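Local coordinates for protein guanylate kinase (Coxiella burnetii, PDB 3TR0) that transfers a phosphate group from ATP to GMP, yielding ADP and GDP, and probably serves the recycling of GMP, at residues D192-E195 with K196-S199; V177-L180 with I181-I184. All coordinates share one frame; numbering follows the deposited sequence. Where two conformers were deposited one is given.

Interaction 1 (D192-E195 with K196-S199); sequences DVQE and KKLS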
loop_
_atom_site.group_PDB
_atom_site.type_symbol
_atom_site.label_atom_id
_atom_site.label_comp_id
_atom_site.label_asym_id
_atom_site.label_seq_id
_atom_site.Cartn_x
_atom_site.Cartn_y
_atom_site.Cartn_z
ATOM N N ASP A 192 -1.854 10.791 -5.279
ATOM C CA ASP A 192 -1.556 12.091 -4.687
ATOM C C ASP A 192 -0.053 12.367 -4.628
ATOM O O ASP A 192 0.392 13.480 -4.920
ATOM C CB ASP A 192 -2.219 12.271 -3.311
ATOM C CG ASP A 192 -1.966 11.109 -2.359
ATOM O OD1 ASP A 192 -1.045 10.301 -2.593
ATOM O OD2 ASP A 192 -2.702 11.011 -1.355
ATOM N N VAL A 193 0.722 11.354 -4.258
ATOM C CA VAL A 193 2.174 11.477 -4.217
ATOM C C VAL A 193 2.753 11.581 -5.627
ATOM O O VAL A 193 3.673 12.360 -5.875
ATOM C CB VAL A 193 2.829 10.282 -3.509
ATOM C CG1 VAL A 193 4.342 10.347 -3.664
ATOM C CG2 VAL A 193 2.432 10.250 -2.030
ATOM N N GLN A 194 2.211 10.790 -6.547
ATOM C CA GLN A 194 2.733 10.737 -7.912
ATOM C C GLN A 194 2.432 11.976 -8.752
ATOM O O GLN A 194 3.181 12.296 -9.678
ATOM C CB GLN A 194 2.240 9.473 -8.626
ATOM C CG GLN A 194 2.826 8.182 -8.071
ATOM C CD GLN A 194 4.281 7.991 -8.450
ATOM O OE1 GLN A 194 5.120 8.847 -8.186
ATOM N NE2 GLN A 194 4.584 6.866 -9.080
ATOM N N GLU A 195 1.331 12.657 -8.447
ATOM C CA GLU A 195 1.015 13.909 -9.124
ATOM C C GLU A 195 2.199 14.859 -8.997
ATOM O O GLU A 195 2.488 15.638 -9.905
ATOM C CB GLU A 195 -0.241 14.556 -8.528
ATOM C CG GLU A 195 -1.558 13.865 -8.877
ATOM C CD GLU A 195 -2.251 14.478 -10.084
ATOM O OE1 GLU A 195 -1.554 14.893 -11.032
ATOM O OE2 GLU A 195 -3.500 14.548 -10.084
ATOM N N LYS A 196 2.890 14.781 -7.863
ATOM C CA LYS A 196 4.027 15.652 -7.595
ATOM C C LYS A 196 5.309 15.094 -8.208
ATOM O O LYS A 196 5.987 15.777 -8.969
ATOM C CB LYS A 196 4.204 15.848 -6.085
ATOM C CG LYS A 196 3.022 16.508 -5.398
ATOM C CD LYS A 196 3.035 18.014 -5.603
ATOM C CE LYS A 196 1.784 18.662 -5.031
ATOM N NZ LYS A 196 0.561 18.268 -5.786
ATOM N N LYS A 197 5.643 13.850 -7.874
ATOM C CA LYS A 197 6.879 13.238 -8.358
ATOM C C LYS A 197 6.934 13.071 -9.878
ATOM O O LYS A 197 8.009 13.139 -10.474
ATOM C CB LYS A 197 7.131 11.890 -7.678
ATOM C CG LYS A 197 8.401 11.207 -8.168
ATOM C CD LYS A 197 8.695 9.928 -7.408
ATOM C CE LYS A 197 9.960 9.260 -7.933
ATOM N NZ LYS A 197 10.257 7.977 -7.237
ATOM N N LEU A 198 5.780 12.846 -10.502
ATOM C CA LEU A 198 5.726 12.651 -11.948
ATOM C C LEU A 198 5.247 13.891 -12.697
ATOM O O LEU A 198 4.721 13.789 -13.807
ATOM C CB LEU A 198 4.813 11.478 -12.296
ATOM C CG LEU A 198 5.186 10.088 -11.784
ATOM C CD1 LEU A 198 4.173 9.097 -12.304
ATOM C CD2 LEU A 198 6.586 9.705 -12.233
ATOM N N SER A 199 5.431 15.058 -12.091
ATOM C CA SER A 199 4.934 16.303 -12.662
ATOM C C SER A 199 5.386 16.506 -14.109
ATOM O O SER A 199 4.590 16.877 -14.968
ATOM C CB SER A 199 5.377 17.493 -11.809
ATOM O OG SER A 199 6.789 17.602 -11.798
HETATM O O HOH W 1 -0.684 16.007 -4.743
#
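V193 O accepts from two backbone amides: K197 N at 3.2 Å, with a nearly straight N-H...O angle of 174°, and K196 N, which comes from above the carbonyl plane in a more bent bond. Q194 O takes L198 N at 2.8 Å, the last of these bonds before the chain leaves helical geometry at L198.

Among the side chains, Q194 bends at chi2 (-73°), which brings its amide across the L198 side chain. Q194 CD lies 4.0 Å from L198 CD1, while Q194 OE1 lies 3.7 Å from K197 CB, the two side chains running side by side. The other end of this amide is spoken for by the second subunit, since NE2 bonds to L167 O there.

One water bridges D192 O and K196 NZ, donating to the first and accepting from the second, each at 2.8 Å; the lysine chain curls back at chi2 and chi4 to get there. In the modelled conformer of E195, OE2 forms a salt bridge to K162 NZ of the second subunit and OE1 a hydrogen bond to Y161 OH of that subunit.

L198 ends helix 191-197 and stands at the N-cap position of helix 199-204, making this a helix-to-helix junction.

Interaction 2 (V177-L180 with I181-I184); sequences VQNL and IHII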
loop_
_atom_site.group_PDB
_atom_site.type_symbol
_atom_site.label_atom_id
_atom_site.label_comp_id
_atom_site.label_asym_id
_atom_site.label_seq_id
_atom_site.Cartn_x
_atom_site.Cartn_y
_atom_site.Cartn_z
ATOM N N VAL A 177 10.375 -6.808 8.028
ATOM C CA VAL A 177 11.001 -5.655 7.384
ATOM C C VAL A 177 10.486 -5.518 5.954
ATOM O O VAL A 177 10.092 -4.431 5.531
ATOM C CB VAL A 177 12.534 -5.766 7.369
ATOM C CG1 VAL A 177 13.145 -4.615 6.574
ATOM C CG2 VAL A 177 13.079 -5.783 8.794
ATOM N N GLN A 178 10.481 -6.621 5.210
ATOM C CA GLN A 178 9.998 -6.585 3.828
ATOM C C GLN A 178 8.546 -6.110 3.741
ATOM O O GLN A 178 8.167 -5.433 2.793
ATOM C CB GLN A 178 10.146 -7.949 3.149
ATOM C CG GLN A 178 9.640 -7.973 1.713
ATOM C CD GLN A 178 10.422 -7.040 0.800
ATOM O OE1 GLN A 178 11.572 -7.314 0.453
ATOM N NE2 GLN A 178 9.798 -5.929 0.408
ATOM N N ASN A 179 7.731 -6.468 4.725
ATOM C CA ASN A 179 6.346 -6.009 4.740
ATOM C C ASN A 179 6.234 -4.514 5.008
ATOM O O ASN A 179 5.409 -3.826 4.405
ATOM C CB ASN A 179 5.512 -6.812 5.735
ATOM C CG ASN A 179 5.177 -8.191 5.213
ATOM O OD1 ASN A 179 5.051 -8.389 4.005
ATOM N ND2 ASN A 179 5.036 -9.151 6.114
ATOM N N LEU A 180 7.069 -4.011 5.908
ATOM C CA LEU A 180 7.135 -2.574 6.140
ATOM C C LEU A 180 7.541 -1.855 4.849
ATOM O O LEU A 180 7.008 -0.795 4.519
ATOM C CB LEU A 180 8.108 -2.259 7.281
ATOM C CG LEU A 180 7.686 -2.820 8.646
ATOM C CD1 LEU A 180 8.769 -2.624 9.714
ATOM C CD2 LEU A 180 6.383 -2.177 9.086
ATOM N N ILE A 181 8.471 -2.448 4.109
ATOM C CA ILE A 181 8.917 -1.865 2.845
ATOM C C ILE A 181 7.780 -1.813 1.821
ATOM O O ILE A 181 7.620 -0.818 1.122
ATOM C CB ILE A 181 10.122 -2.632 2.262
ATOM C CG1 ILE A 181 11.350 -2.445 3.158
ATOM C CG2 ILE A 181 10.422 -2.168 0.841
ATOM C CD1 ILE A 181 12.521 -3.316 2.774
ATOM N N HIS A 182 6.986 -2.878 1.740
ATOM C CA HIS A 182 5.817 -2.875 0.860
ATOM C C HIS A 182 4.903 -1.699 1.183
ATOM O O HIS A 182 4.418 -1.015 0.286
ATOM C CB HIS A 182 5.010 -4.179 0.985
ATOM C CG HIS A 182 5.668 -5.371 0.358
ATOM N ND1 HIS A 182 6.358 -5.304 -0.832
ATOM C CD2 HIS A 182 5.737 -6.664 0.758
ATOM C CE1 HIS A 182 6.823 -6.500 -1.139
ATOM N NE2 HIS A 182 6.460 -7.345 -0.192
ATOM N N ILE A 183 4.656 -1.482 2.471
ATOM C CA ILE A 183 3.685 -0.482 2.902
ATOM C C ILE A 183 4.137 0.935 2.550
ATOM O O ILE A 183 3.356 1.732 2.032
ATOM C CB ILE A 183 3.380 -0.605 4.407
ATOM C CG1 ILE A 183 2.603 -1.901 4.680
ATOM C CG2 ILE A 183 2.594 0.606 4.895
ATOM C CD1 ILE A 183 2.642 -2.356 6.136
ATOM N N ILE A 184 5.393 1.250 2.838
ATOM C CA ILE A 184 5.923 2.568 2.510
ATOM C C ILE A 184 6.063 2.743 1.001
ATOM O O ILE A 184 5.752 3.803 0.458
ATOM C CB ILE A 184 7.270 2.826 3.207
ATOM C CG1 ILE A 184 7.042 2.989 4.709
ATOM C CG2 ILE A 184 7.945 4.071 2.626
ATOM C CD1 ILE A 184 8.295 2.884 5.543
#
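The H182 imidazole has the Q178 amide over one face, with Q178 NE2 3.4 Å above the ring plane, displaced toward the rim and 3.4 Å from H182 CE1. The backbone Q178 O lies over that same face, 3.4 Å from H182 CD2. The amide plane is inclined by 37° to the ring. At the ring edge, near its plane, sits N179 OD1, 3.7 Å from H182 CD2. Q178 arrives over the ring because CG runs anti to the backbone N (chi1 179°) and the chain then bends at chi2. ND1 of H182 is hydrogen-bonded to ND1 of H182 in the second subunit, the two rings meeting at about 60°.

Beneath the side chains runs i to i+4 helical bonding: I181 N to V177 O at 2.9 Å, H182 N to Q178 O, I183 N to N179 O and I184 N to L180 O. V177 CG1 touches I181 CD1 at 4.1 Å.

The segment belongs to helix 173-187. V177, I181 and I184 pack on helix 20-30 through L23, L27 and A30; L180 and I183 lie against strand 120-125, and N179 and I183 against strand 166-169. H182 and its neighbours face the second subunit, where L189 covers N179 and I183.

How the interactions relate
From the N terminus the chain builds the parallel sheet, ending with its edge strand 166-169, then enters helix 173-187, where interaction 2 lies, and passes to helix 191-197, which holds interaction 1. Each is a local contact within a continuous run, so neither closes a long loop; they stand in series, without nesting or crossing. Their centres are 21 Å apart and their nearest atoms about 8 Å, with no touch. Interaction 2 sits on the body of the P-loop kinase fold, against helix 20-30 and two strands of the sheet, whereas interaction 1 lies farther out on the C-terminal tail. Both reach the second subunit, so consecutive helices contribute to the dimer interface.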